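Long-range contacts in carbonic anhydrase (Porphyridium purpureum, PDB 1DDZ), which probably catalyses the reversible hydration of carbon dioxide to hydrogencarbonate and a proton with the aid of bound zinc: residues 36-40 against 462-466; 89-94 against 329-334; 220-224 against 292-296; 321-327 against 376-382. The contacts are given in a common frame with arbitrary orientation. Numbering follows the deposited sequence.

Overall arrangement
Two homologous carbonic anhydrase repeats in one chain illustrate how distant segments interlock. From the N terminus, 36-40 opens the longest loop, which contact 1 closes only at 462-466, on the sheet of the second repeat; the other three contacts all fall within it. Next, 89-94 begins contact 2, whose loop encloses contact 3, where the helix start 292-296 returns to 220-224 on the sheet of the first repeat. Contact 4 opens at 321-327, before 329-334 closes contact 2, and ends at 376-382, so the two cross. Contacts 1 and 4 share a sheet, their centres about 9 Å apart; contact 2 joins the repeats beside a zinc site.

Contact 1. Residues 36-40 against 462-466; sequences KSNIF and EVQGV
This is a buried helix-on-sheet contact between repeats: the start of helix 38-53, from the first repeat, lies against strand 462-468 in the sheet of the second. Ser-37 (phi/psi -42/156) is the N-cap; its t rotamer lets OG accept from Ile-39 N at 3.2 Å, while Phe-40 N donates to Ser-37 O at 3.3 Å. The strand is extended, with Glu-462, Gln-464 and Val-466 directed toward the helix; the CA atoms of Ser-37 and Gln-464 are 8.9 Å apart, those of Phe-40 and Val-466 9.4 Å. Such an exchange of N-terminal helices between two homologous halves resembles the swapped arms of beta-class carbonic anhydrase dimers. Phe-40 (m, chi2 108°) brings CE2 to 3.5 Å from Val-466 CG2, and Ile-39 (p, t) sets CD1 3.9 Å from Gln-464 CG and 4.3 Å from Val-466 CG2. At the polar end one water bridges the segments, 2.9 Å from Ser-37 OG and donating to Glu-462 OE1 at 3.1 Å.

Contact 2. Residues 89-94 against 329-334; sequences AGEVFV and ADSRVP. With ZN (zinc ion), chain D.
Backbone pairing comes first. Val-94, in the strand that includes 92-94, donates from N to Ala-329 O at 3.1 Å, and Ala-329 CA approaches Val-94 O at 3.1 Å in a CA-H...O contact; the two CA atoms are 4.8 Å apart. At the other end the two segments come into close contact, Gly-90 CA lying 3.9 Å from Arg-332 CA. At Gly-90 (phi/psi 80/-13) a CB would collide with Arg-332 CZ and would also jam against the carbonyl O of Ala-89. Ser-331 also has positive phi (37/71), and its OG donates back to Ala-329 O at 2.8 Å.

Apolar packing centres on Phe-93 (chi1 t, chi2 63°): Ala-329 CB sits 3.9 Å from the ring centroid in a CH-pi contact over the face. Ala-89 CB packs 4.1 Å from Pro-334 CD.

Among the polar contacts, a water donates to Gly-90 O at 2.9 Å and to Asp-330 O at 2.6 Å. Asp-330 OD1 meets the ring edge of Phe-93, 3.1 Å from CE1. The Arg-332 guanidinium lays a face over Gly-90 O, NH2 lying 3.6 Å from that oxygen.

Asp-330 OD2 binds zinc at 1.8 Å, alongside Cys-328, His-384 and Cys-387. The loop carries the Cys-x-Asp-Ser-Arg signature of beta-class carbonic anhydrases, here with four protein ligands on the metal and segment 89-94 of the other repeat packed against the metal-bearing loop.

Contact 3. Residues 220-224 against 292-296; sequences KLRDL and RVFVN
Leu-221, at the N-terminal side of strand 222-227, makes the first contact with the opening turn of helix 292-307. With chi1 m and chi2 t it points at the helix, and Leu-221 CD1 lies 3.8 Å from Val-293 CG1. The nearest CA pair of the two segments is Leu-221 CA and Phe-294 CA, 6.3 Å apart. Leu-221 CB lies 4.0 Å from Phe-294 CD2, while Leu-221 O comes to 3.2 Å from the same CD2, at the ring edge. Arg-222 turns its CB away and contributes main chain instead, its C atom 3.6 Å from Phe-294 CE2; the side chain forms a salt bridge with Asp-218. At Asp-223 the methylene serves the contact, CB lying 3.5 Å from Phe-294 CZ, whereas OD1 accepts a hydrogen bond from Gly-225 N. Phe-294 (m, chi2 97°) therefore reaches across three successive residues of an extended backbone, and it also touches Gln-210 and Val-212 of the adjacent strand 208-214. No hydrogen bond joins the two segments, which meet by van der Waals packing of Val-293 and Phe-294 on both side chains and main chain of 221-223. Within the helix, Asn-296 N bonds to Arg-292 O at 2.8 Å. Phe-294 thus plays against this sheet the part that Phe-40 plays against 462-466, and the pair of contacts shows the reciprocal exchange of N-terminal helices between the two repeats of a tandem beta-class carbonic anhydrase.

Contact 4. Residues 321-327 against 376-382; sequences PEILWIG and VKRVVVC
Side chains on both faces of a parallel strand pair form the apolar centre. On one face Leu-324 CD1 and Ile-326 CD1 each lie 3.9 Å from Val-379 CG1. On the other, Trp-325 (t, chi2 -79°) lays its six-membered ring across Val-380, whose CG1 stands 4.0 Å from the centroid in a CH-pi contact; Cys-382 SG sits obliquely 4.7 Å from the same Trp-325 centroid, and Cys-382 CB is 3.4 Å from Trp-325 CZ2. Between these two layers runs a regular ladder, Ile-323 to Ile-326 pairing with Arg-378 to Val-381 at CA distances of 4.8-4.9 Å; the axes of 323-327 and 378-382 approach to 4.8 Å at 15°. Leu-324 N donates to Arg-378 O (3.0 Å), Val-380 N to Leu-324 O (2.8 Å), Ile-326 N to Val-380 O (2.8 Å) and Cys-382 N to Ile-326 O (2.9 Å). At the polar edge Glu-322 O accepts from Lys-377 N at 3.0 Å and, weakly, from Arg-378 N at 3.4 Å. These central parallel strands of the beta-class carbonic anhydrase sheet run into zinc ligands Cys-328 and His-384; 346-351 flanks 323-328, 462-468 flanks 378-384, and helix 361-373 covers the face bearing Leu-324.

Contact 1. Residues 36-40 against 462-466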
loop_
_atom_site.group_PDB
_atom_site.type_symbol
_atom_site.label_atom_id
_atom_site.label_comp_id
_atom_site.label_asym_id
_atom_site.label_seq_id
_atom_site.Cartn_x
_atom_site.Cartn_y
_atom_site.Cartn_z
ATOM N N LYS A 36 25.995 -2.522 -23.585
ATOM C CA LYS A 36 27.382 -2.208 -23.222
ATOM C C LYS A 36 27.936 -2.764 -21.893
ATOM O O LYS A 36 29.057 -3.293 -21.842
ATOM C CB LYS A 36 27.563 -0.691 -23.243
ATOM C CG LYS A 36 27.087 -0.028 -24.531
ATOM C CD LYS A 36 28.019 -0.307 -25.699
ATOM C CE LYS A 36 27.439 0.203 -27.012
ATOM N NZ LYS A 36 26.291 -0.622 -27.491
ATOM N N SER A 37 27.169 -2.599 -20.818
ATOM C CA SER A 37 27.563 -3.047 -19.495
ATOM C C SER A 37 28.219 -4.429 -19.452
ATOM O O SER A 37 28.022 -5.280 -20.331
ATOM C CB SER A 37 26.354 -3.004 -18.545
ATOM O OG SER A 37 26.657 -3.522 -17.252
ATOM N N ASN A 38 29.006 -4.648 -18.406
ATOM C CA ASN A 38 29.671 -5.918 -18.231
ATOM C C ASN A 38 28.654 -6.992 -17.845
ATOM O O ASN A 38 28.942 -8.176 -17.973
ATOM C CB ASN A 38 30.863 -5.811 -17.251
ATOM C CG ASN A 38 30.475 -6.007 -15.790
ATOM O OD1 ASN A 38 31.130 -6.771 -15.071
ATOM N ND2 ASN A 38 29.459 -5.283 -15.329
ATOM N N ILE A 39 27.432 -6.591 -17.478
ATOM C CA ILE A 39 26.419 -7.583 -17.139
ATOM C C ILE A 39 26.040 -8.411 -18.361
ATOM O O ILE A 39 25.720 -9.581 -18.245
ATOM C CB ILE A 39 25.124 -6.995 -16.486
ATOM C CG1 ILE A 39 24.418 -5.992 -17.395
ATOM C CG2 ILE A 39 25.440 -6.430 -15.118
ATOM C CD1 ILE A 39 23.002 -5.739 -16.967
ATOM N N PHE A 40 26.098 -7.804 -19.540
ATOM C CA PHE A 40 25.773 -8.520 -20.763
ATOM C C PHE A 40 26.916 -9.496 -21.059
ATOM O O PHE A 40 26.700 -10.655 -21.389
ATOM C CB PHE A 40 25.559 -7.522 -21.891
ATOM C CG PHE A 40 24.377 -6.635 -21.675
ATOM C CD1 PHE A 40 24.551 -5.291 -21.361
ATOM C CD2 PHE A 40 23.088 -7.150 -21.764
ATOM C CE1 PHE A 40 23.458 -4.467 -21.141
ATOM C CE2 PHE A 40 21.983 -6.333 -21.549
ATOM C CZ PHE A 40 22.170 -4.985 -21.234
ATOM N N GLU A 462 23.643 3.719 -11.697
ATOM C CA GLU A 462 23.175 3.450 -13.050
ATOM C C GLU A 462 21.867 2.665 -13.034
ATOM O O GLU A 462 21.728 1.694 -12.302
ATOM C CB GLU A 462 24.256 2.655 -13.775
ATOM C CG GLU A 462 23.865 2.083 -15.111
ATOM C CD GLU A 462 24.997 1.313 -15.757
ATOM O OE1 GLU A 462 25.117 0.097 -15.491
ATOM O OE2 GLU A 462 25.775 1.926 -16.524
ATOM N N VAL A 463 20.876 3.134 -13.770
ATOM C CA VAL A 463 19.600 2.422 -13.849
ATOM C C VAL A 463 19.583 1.734 -15.211
ATOM O O VAL A 463 19.566 2.396 -16.248
ATOM C CB VAL A 463 18.395 3.371 -13.733
ATOM C CG1 VAL A 463 17.099 2.574 -13.822
ATOM C CG2 VAL A 463 18.460 4.166 -12.417
ATOM N N GLN A 464 19.613 0.411 -15.200
ATOM C CA GLN A 464 19.634 -0.410 -16.410
ATOM C C GLN A 464 18.316 -1.160 -16.646
ATOM O O GLN A 464 17.673 -1.648 -15.706
ATOM C CB GLN A 464 20.808 -1.396 -16.297
ATOM C CG GLN A 464 20.860 -2.510 -17.321
ATOM C CD GLN A 464 21.389 -2.064 -18.679
ATOM O OE1 GLN A 464 20.643 -1.996 -19.664
ATOM N NE2 GLN A 464 22.670 -1.791 -18.743
ATOM N N GLY A 465 17.900 -1.206 -17.905
ATOM C CA GLY A 465 16.682 -1.896 -18.308
ATOM C C GLY A 465 17.153 -3.111 -19.098
ATOM O O GLY A 465 18.057 -2.998 -19.942
ATOM N N VAL A 466 16.512 -4.252 -18.890
ATOM C CA VAL A 466 16.966 -5.492 -19.512
ATOM C C VAL A 466 15.763 -6.420 -19.745
ATOM O O VAL A 466 14.726 -6.242 -19.112
ATOM C CB VAL A 466 18.054 -6.114 -18.532
ATOM C CG1 VAL A 466 17.573 -7.360 -17.838
ATOM C CG2 VAL A 466 19.390 -6.290 -19.207
HETATM O O HOH W 1 23.994 -2.648 -16.367
#

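Contact 2. Residues 89-94 against 329-334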
loop_
_atom_site.group_PDB
_atom_site.type_symbol
_atom_site.label_atom_id
_atom_site.label_comp_id
_atom_site.label_asym_id
_atom_site.label_seq_id
_atom_site.Cartn_x
_atom_site.Cartn_y
_atom_site.Cartn_z
ATOM N N ALA A 89 14.829 -24.145 -11.575
ATOM C CA ALA A 89 14.483 -22.735 -11.587
ATOM C C ALA A 89 13.087 -22.640 -12.215
ATOM O O ALA A 89 12.687 -23.517 -12.990
ATOM C CB ALA A 89 15.499 -21.982 -12.418
ATOM N N GLY A 90 12.299 -21.654 -11.812
ATOM C CA GLY A 90 10.973 -21.531 -12.373
ATOM C C GLY A 90 9.967 -22.468 -11.750
ATOM O O GLY A 90 8.762 -22.344 -11.963
ATOM N N GLU A 91 10.427 -23.447 -10.993
ATOM C CA GLU A 91 9.455 -24.319 -10.361
ATOM C C GLU A 91 8.931 -23.706 -9.063
ATOM O O GLU A 91 8.019 -24.231 -8.429
ATOM C CB GLU A 91 9.996 -25.721 -10.160
ATOM C CG GLU A 91 9.079 -26.751 -10.777
ATOM C CD GLU A 91 9.814 -27.720 -11.667
ATOM O OE1 GLU A 91 9.944 -28.884 -11.260
ATOM O OE2 GLU A 91 10.258 -27.325 -12.765
ATOM N N VAL A 92 9.476 -22.552 -8.704
ATOM C CA VAL A 92 9.040 -21.834 -7.521
ATOM C C VAL A 92 8.708 -20.398 -7.913
ATOM O O VAL A 92 9.533 -19.722 -8.487
ATOM C CB VAL A 92 10.130 -21.796 -6.451
ATOM C CG1 VAL A 92 9.588 -21.131 -5.177
ATOM C CG2 VAL A 92 10.600 -23.209 -6.140
ATOM N N PHE A 93 7.484 -19.963 -7.616
ATOM C CA PHE A 93 7.020 -18.597 -7.892
ATOM C C PHE A 93 7.523 -17.752 -6.708
ATOM O O PHE A 93 7.113 -17.974 -5.573
ATOM C CB PHE A 93 5.503 -18.601 -7.932
ATOM C CG PHE A 93 4.909 -17.427 -8.627
ATOM C CD1 PHE A 93 5.150 -17.210 -9.977
ATOM C CD2 PHE A 93 4.070 -16.549 -7.940
ATOM C CE1 PHE A 93 4.564 -16.141 -10.622
ATOM C CE2 PHE A 93 3.482 -15.477 -8.590
ATOM C CZ PHE A 93 3.728 -15.275 -9.925
ATOM N N VAL A 94 8.368 -16.764 -6.977
ATOM C CA VAL A 94 8.994 -15.978 -5.918
ATOM C C VAL A 94 8.597 -14.522 -5.744
ATOM O O VAL A 94 8.477 -13.772 -6.712
ATOM C CB VAL A 94 10.540 -16.003 -6.077
ATOM C CG1 VAL A 94 11.202 -15.273 -4.950
ATOM C CG2 VAL A 94 11.064 -17.429 -6.147
ATOM N N ALA A 329 7.926 -12.135 -10.516
ATOM C CA ALA A 329 7.720 -13.298 -9.666
ATOM C C ALA A 329 7.787 -14.630 -10.421
ATOM O O ALA A 329 7.946 -15.670 -9.810
ATOM C CB ALA A 329 6.455 -13.162 -8.872
ATOM N N ASP A 330 7.618 -14.587 -11.742
ATOM C CA ASP A 330 7.708 -15.780 -12.584
ATOM C C ASP A 330 9.111 -16.415 -12.416
ATOM O O ASP A 330 9.256 -17.646 -12.343
ATOM C CB ASP A 330 7.422 -15.465 -14.042
ATOM C CG ASP A 330 5.952 -15.110 -14.277
ATOM O OD1 ASP A 330 5.071 -15.772 -13.673
ATOM O OD2 ASP A 330 5.668 -14.169 -15.018
ATOM N N SER A 331 10.137 -15.560 -12.473
ATOM C CA SER A 331 11.524 -15.957 -12.259
ATOM C C SER A 331 12.043 -17.304 -12.756
ATOM O O SER A 331 12.374 -18.179 -11.961
ATOM C CB SER A 331 11.867 -15.818 -10.747
ATOM O OG SER A 331 10.698 -15.899 -9.916
ATOM N N ARG A 332 12.189 -17.494 -14.059
ATOM C CA ARG A 332 12.711 -18.788 -14.457
ATOM C C ARG A 332 14.240 -18.881 -14.328
ATOM O O ARG A 332 14.838 -19.915 -14.626
ATOM C CB ARG A 332 12.191 -19.251 -15.820
ATOM C CG ARG A 332 12.334 -20.767 -16.004
ATOM C CD ARG A 332 11.325 -21.322 -16.975
ATOM N NE ARG A 332 9.982 -21.472 -16.387
ATOM C CZ ARG A 332 9.511 -22.599 -15.807
ATOM N NH1 ARG A 332 10.275 -23.686 -15.692
ATOM N NH2 ARG A 332 8.222 -22.705 -15.476
ATOM N N VAL A 333 14.915 -17.801 -13.907
ATOM C CA VAL A 333 16.370 -17.843 -13.661
ATOM C C VAL A 333 16.742 -16.912 -12.507
ATOM O O VAL A 333 16.261 -15.781 -12.453
ATOM C CB VAL A 333 17.252 -17.403 -14.853
ATOM C CG1 VAL A 333 18.686 -17.766 -14.577
ATOM C CG2 VAL A 333 16.755 -18.065 -16.151
ATOM N N PRO A 334 17.524 -17.406 -11.532
ATOM C CA PRO A 334 17.911 -16.542 -10.408
ATOM C C PRO A 334 18.729 -15.359 -10.930
ATOM O O PRO A 334 19.566 -15.517 -11.824
ATOM C CB PRO A 334 18.740 -17.464 -9.528
ATOM C CG PRO A 334 18.047 -18.775 -9.694
ATOM C CD PRO A 334 17.846 -18.821 -11.209
HETATM ZN ZN ZN D . 6.541 -12.650 -15.509
HETATM O O HOH W 2 7.628 -19.648 -11.863
#

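Contact 3. Residues 220-224 against 292-296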
loop_
_atom_site.group_PDB
_atom_site.type_symbol
_atom_site.label_atom_id
_atom_site.label_comp_id
_atom_site.label_asym_id
_atom_site.label_seq_id
_atom_site.Cartn_x
_atom_site.Cartn_y
_atom_site.Cartn_z
ATOM N N LYS A 220 20.186 -24.949 5.966
ATOM C CA LYS A 220 19.213 -25.926 6.423
ATOM C C LYS A 220 17.917 -25.288 6.840
ATOM O O LYS A 220 17.884 -24.451 7.737
ATOM C CB LYS A 220 19.796 -26.750 7.567
ATOM C CG LYS A 220 18.933 -27.926 7.955
ATOM C CD LYS A 220 19.631 -28.856 8.920
ATOM C CE LYS A 220 18.888 -30.181 8.943
ATOM N NZ LYS A 220 19.474 -31.238 9.816
ATOM N N LEU A 221 16.834 -25.696 6.202
ATOM C CA LEU A 221 15.535 -25.132 6.525
ATOM C C LEU A 221 14.996 -25.707 7.828
ATOM O O LEU A 221 15.016 -26.928 8.020
ATOM C CB LEU A 221 14.537 -25.406 5.404
ATOM C CG LEU A 221 14.798 -24.775 4.036
ATOM C CD1 LEU A 221 13.701 -25.263 3.096
ATOM C CD2 LEU A 221 14.809 -23.251 4.109
ATOM N N ARG A 222 14.532 -24.824 8.718
ATOM C CA ARG A 222 13.965 -25.215 10.007
ATOM C C ARG A 222 12.482 -24.938 9.923
ATOM O O ARG A 222 12.060 -23.948 9.309
ATOM C CB ARG A 222 14.555 -24.400 11.143
ATOM C CG ARG A 222 16.021 -24.140 11.064
ATOM C CD ARG A 222 16.826 -25.382 11.108
ATOM N NE ARG A 222 18.220 -25.018 11.327
ATOM C CZ ARG A 222 19.159 -25.870 11.715
ATOM N NH1 ARG A 222 18.848 -27.141 11.920
ATOM N NH2 ARG A 222 20.404 -25.447 11.918
ATOM N N ASP A 223 11.691 -25.759 10.593
ATOM C CA ASP A 223 10.243 -25.636 10.535
ATOM C C ASP A 223 9.645 -24.637 11.515
ATOM O O ASP A 223 10.072 -24.565 12.651
ATOM C CB ASP A 223 9.644 -27.018 10.761
ATOM C CG ASP A 223 8.233 -27.131 10.293
ATOM O OD1 ASP A 223 7.715 -26.152 9.729
ATOM O OD2 ASP A 223 7.634 -28.217 10.488
ATOM N N LEU A 224 8.716 -23.810 11.036
ATOM C CA LEU A 224 8.030 -22.852 11.907
ATOM C C LEU A 224 6.576 -23.248 12.047
ATOM O O LEU A 224 5.820 -22.582 12.754
ATOM C CB LEU A 224 8.073 -21.430 11.354
ATOM C CG LEU A 224 9.205 -20.490 11.748
ATOM C CD1 LEU A 224 9.237 -20.301 13.244
ATOM C CD2 LEU A 224 10.487 -21.055 11.281
ATOM N N ARG A 292 8.447 -33.123 2.856
ATOM C CA ARG A 292 9.379 -33.254 1.743
ATOM C C ARG A 292 10.266 -32.029 1.534
ATOM O O ARG A 292 11.409 -32.154 1.116
ATOM C CB ARG A 292 8.651 -33.657 0.450
ATOM C CG ARG A 292 7.888 -32.556 -0.249
ATOM C CD ARG A 292 7.127 -33.106 -1.449
ATOM N NE ARG A 292 5.706 -33.285 -1.154
ATOM C CZ ARG A 292 4.728 -32.597 -1.744
ATOM N NH1 ARG A 292 5.016 -31.682 -2.674
ATOM N NH2 ARG A 292 3.460 -32.786 -1.374
ATOM N N VAL A 293 9.753 -30.858 1.889
ATOM C CA VAL A 293 10.485 -29.589 1.778
ATOM C C VAL A 293 11.838 -29.689 2.482
ATOM O O VAL A 293 12.878 -29.243 1.959
ATOM C CB VAL A 293 9.647 -28.444 2.417
ATOM C CG1 VAL A 293 10.538 -27.349 2.985
ATOM C CG2 VAL A 293 8.695 -27.871 1.392
ATOM N N PHE A 294 11.813 -30.343 3.640
ATOM C CA PHE A 294 13.006 -30.502 4.452
ATOM C C PHE A 294 13.894 -31.618 3.942
ATOM O O PHE A 294 15.112 -31.446 3.824
ATOM C CB PHE A 294 12.612 -30.695 5.927
ATOM C CG PHE A 294 11.753 -29.572 6.465
ATOM C CD1 PHE A 294 10.370 -29.702 6.514
ATOM C CD2 PHE A 294 12.332 -28.365 6.886
ATOM C CE1 PHE A 294 9.584 -28.652 6.955
ATOM C CE2 PHE A 294 11.548 -27.307 7.331
ATOM C CZ PHE A 294 10.177 -27.446 7.371
ATOM N N VAL A 295 13.285 -32.704 3.498
ATOM C CA VAL A 295 14.082 -33.817 3.000
ATOM C C VAL A 295 14.789 -33.435 1.695
ATOM O O VAL A 295 15.985 -33.690 1.536
ATOM C CB VAL A 295 13.254 -35.148 2.927
ATOM C CG1 VAL A 295 12.041 -34.988 2.081
ATOM C CG2 VAL A 295 14.100 -36.287 2.404
ATOM N N ASN A 296 14.089 -32.708 0.828
ATOM C CA ASN A 296 14.662 -32.235 -0.434
ATOM C C ASN A 296 15.756 -31.219 -0.133
ATOM O O ASN A 296 16.850 -31.275 -0.702
ATOM C CB ASN A 296 13.585 -31.590 -1.283
ATOM C CG ASN A 296 12.550 -32.577 -1.726
ATOM O OD1 ASN A 296 12.755 -33.778 -1.593
ATOM N ND2 ASN A 296 11.410 -32.088 -2.204
#

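Contact 4. Residues 321-327 against 376-382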
loop_
_atom_site.group_PDB
_atom_site.type_symbol
_atom_site.label_atom_id
_atom_site.label_comp_id
_atom_site.label_asym_id
_atom_site.label_seq_id
_atom_site.Cartn_x
_atom_site.Cartn_y
_atom_site.Cartn_z
ATOM N N PRO A 321 25.920 -6.677 -1.587
ATOM C CA PRO A 321 25.538 -6.590 -2.992
ATOM C C PRO A 321 25.735 -5.211 -3.581
ATOM O O PRO A 321 25.400 -4.219 -2.950
ATOM C CB PRO A 321 24.049 -6.972 -2.960
ATOM C CG PRO A 321 23.614 -6.564 -1.576
ATOM C CD PRO A 321 24.766 -7.057 -0.751
ATOM N N GLU A 322 26.223 -5.165 -4.814
ATOM C CA GLU A 322 26.433 -3.906 -5.504
ATOM C C GLU A 322 25.337 -3.622 -6.533
ATOM O O GLU A 322 25.394 -2.619 -7.249
ATOM C CB GLU A 322 27.812 -3.884 -6.138
ATOM C CG GLU A 322 28.922 -3.762 -5.104
ATOM C CD GLU A 322 30.262 -4.321 -5.564
ATOM O OE1 GLU A 322 31.216 -4.288 -4.749
ATOM O OE2 GLU A 322 30.365 -4.806 -6.718
ATOM N N ILE A 323 24.317 -4.479 -6.562
ATOM C CA ILE A 323 23.187 -4.329 -7.476
ATOM C C ILE A 323 21.847 -4.702 -6.901
ATOM O O ILE A 323 21.724 -5.667 -6.157
ATOM C CB ILE A 323 23.309 -5.185 -8.756
ATOM C CG1 ILE A 323 24.178 -6.409 -8.508
ATOM C CG2 ILE A 323 23.833 -4.361 -9.884
ATOM C CD1 ILE A 323 24.532 -7.139 -9.768
ATOM N N LEU A 324 20.841 -3.926 -7.276
ATOM C CA LEU A 324 19.486 -4.186 -6.877
ATOM C C LEU A 324 18.910 -4.701 -8.190
ATOM O O LEU A 324 19.067 -4.057 -9.240
ATOM C CB LEU A 324 18.753 -2.898 -6.515
ATOM C CG LEU A 324 17.440 -2.910 -5.698
ATOM C CD1 LEU A 324 16.565 -1.789 -6.175
ATOM C CD2 LEU A 324 16.682 -4.208 -5.701
ATOM N N TRP A 325 18.250 -5.851 -8.121
ATOM C CA TRP A 325 17.613 -6.442 -9.273
ATOM C C TRP A 325 16.120 -6.469 -8.980
ATOM O O TRP A 325 15.718 -6.995 -7.941
ATOM C CB TRP A 325 18.117 -7.868 -9.460
ATOM C CG TRP A 325 17.639 -8.515 -10.711
ATOM C CD1 TRP A 325 16.408 -9.075 -10.940
ATOM C CD2 TRP A 325 18.407 -8.740 -11.897
ATOM N NE1 TRP A 325 16.378 -9.646 -12.192
ATOM C CE2 TRP A 325 17.593 -9.456 -12.795
ATOM C CE3 TRP A 325 19.711 -8.407 -12.284
ATOM C CZ2 TRP A 325 18.045 -9.856 -14.060
ATOM C CZ3 TRP A 325 20.156 -8.801 -13.540
ATOM C CH2 TRP A 325 19.321 -9.520 -14.413
ATOM N N ILE A 326 15.310 -5.851 -9.844
ATOM C CA ILE A 326 13.859 -5.851 -9.708
ATOM C C ILE A 326 13.322 -6.725 -10.846
ATOM O O ILE A 326 13.384 -6.338 -12.015
ATOM C CB ILE A 326 13.288 -4.446 -9.823
ATOM C CG1 ILE A 326 13.919 -3.576 -8.734
ATOM C CG2 ILE A 326 11.751 -4.507 -9.746
ATOM C CD1 ILE A 326 13.797 -2.078 -8.947
ATOM N N GLY A 327 12.831 -7.915 -10.510
ATOM C CA GLY A 327 12.345 -8.829 -11.517
ATOM C C GLY A 327 10.936 -9.297 -11.300
ATOM O O GLY A 327 10.255 -8.832 -10.381
ATOM N N VAL A 376 24.150 0.623 -3.574
ATOM C CA VAL A 376 24.402 -0.179 -4.779
ATOM C C VAL A 376 24.703 0.746 -5.972
ATOM O O VAL A 376 24.115 1.817 -6.087
ATOM C CB VAL A 376 23.201 -1.100 -5.124
ATOM C CG1 VAL A 376 23.013 -2.135 -4.035
ATOM C CG2 VAL A 376 21.928 -0.292 -5.331
ATOM N N LYS A 377 25.588 0.311 -6.866
ATOM C CA LYS A 377 25.972 1.107 -8.037
ATOM C C LYS A 377 24.995 1.003 -9.200
ATOM O O LYS A 377 24.921 1.905 -10.023
ATOM C CB LYS A 377 27.356 0.688 -8.535
ATOM C CG LYS A 377 28.447 0.745 -7.477
ATOM C CD LYS A 377 28.687 2.163 -6.951
ATOM C CE LYS A 377 29.652 2.162 -5.765
ATOM N NZ LYS A 377 29.994 3.541 -5.308
ATOM N N ARG A 378 24.254 -0.102 -9.274
ATOM C CA ARG A 378 23.292 -0.311 -10.351
ATOM C C ARG A 378 21.951 -0.821 -9.898
ATOM O O ARG A 378 21.865 -1.615 -8.979
ATOM C CB ARG A 378 23.816 -1.337 -11.354
ATOM C CG ARG A 378 24.598 -0.751 -12.505
ATOM C CD ARG A 378 26.105 -0.933 -12.344
ATOM N NE ARG A 378 26.611 -2.061 -13.132
ATOM C CZ ARG A 378 26.836 -3.279 -12.642
ATOM N NH1 ARG A 378 26.598 -3.548 -11.359
ATOM N NH2 ARG A 378 27.340 -4.218 -13.429
ATOM N N VAL A 379 20.901 -0.380 -10.570
ATOM C CA VAL A 379 19.573 -0.877 -10.292
ATOM C C VAL A 379 19.152 -1.435 -11.640
ATOM O O VAL A 379 19.197 -0.710 -12.644
ATOM C CB VAL A 379 18.599 0.230 -9.856
ATOM C CG1 VAL A 379 17.181 -0.325 -9.769
ATOM C CG2 VAL A 379 19.025 0.793 -8.486
ATOM N N VAL A 380 18.820 -2.721 -11.679
ATOM C CA VAL A 380 18.396 -3.365 -12.914
ATOM C C VAL A 380 16.921 -3.754 -12.884
ATOM O O VAL A 380 16.491 -4.395 -11.936
ATOM C CB VAL A 380 19.232 -4.654 -13.179
ATOM C CG1 VAL A 380 18.744 -5.374 -14.445
ATOM C CG2 VAL A 380 20.712 -4.312 -13.307
ATOM N N VAL A 381 16.132 -3.295 -13.857
ATOM C CA VAL A 381 14.720 -3.696 -13.949
ATOM C C VAL A 381 14.719 -4.763 -15.051
ATOM O O VAL A 381 15.094 -4.487 -16.202
ATOM C CB VAL A 381 13.740 -2.533 -14.345
ATOM C CG1 VAL A 381 12.330 -3.078 -14.539
ATOM C CG2 VAL A 381 13.713 -1.447 -13.268
ATOM N N CYS A 382 14.343 -5.988 -14.687
ATOM C CA CYS A 382 14.340 -7.083 -15.635
ATOM C C CYS A 382 12.973 -7.664 -15.924
ATOM O O CYS A 382 12.243 -8.053 -15.011
ATOM C CB CYS A 382 15.251 -8.197 -15.148
ATOM S SG CYS A 382 15.423 -9.585 -16.316
#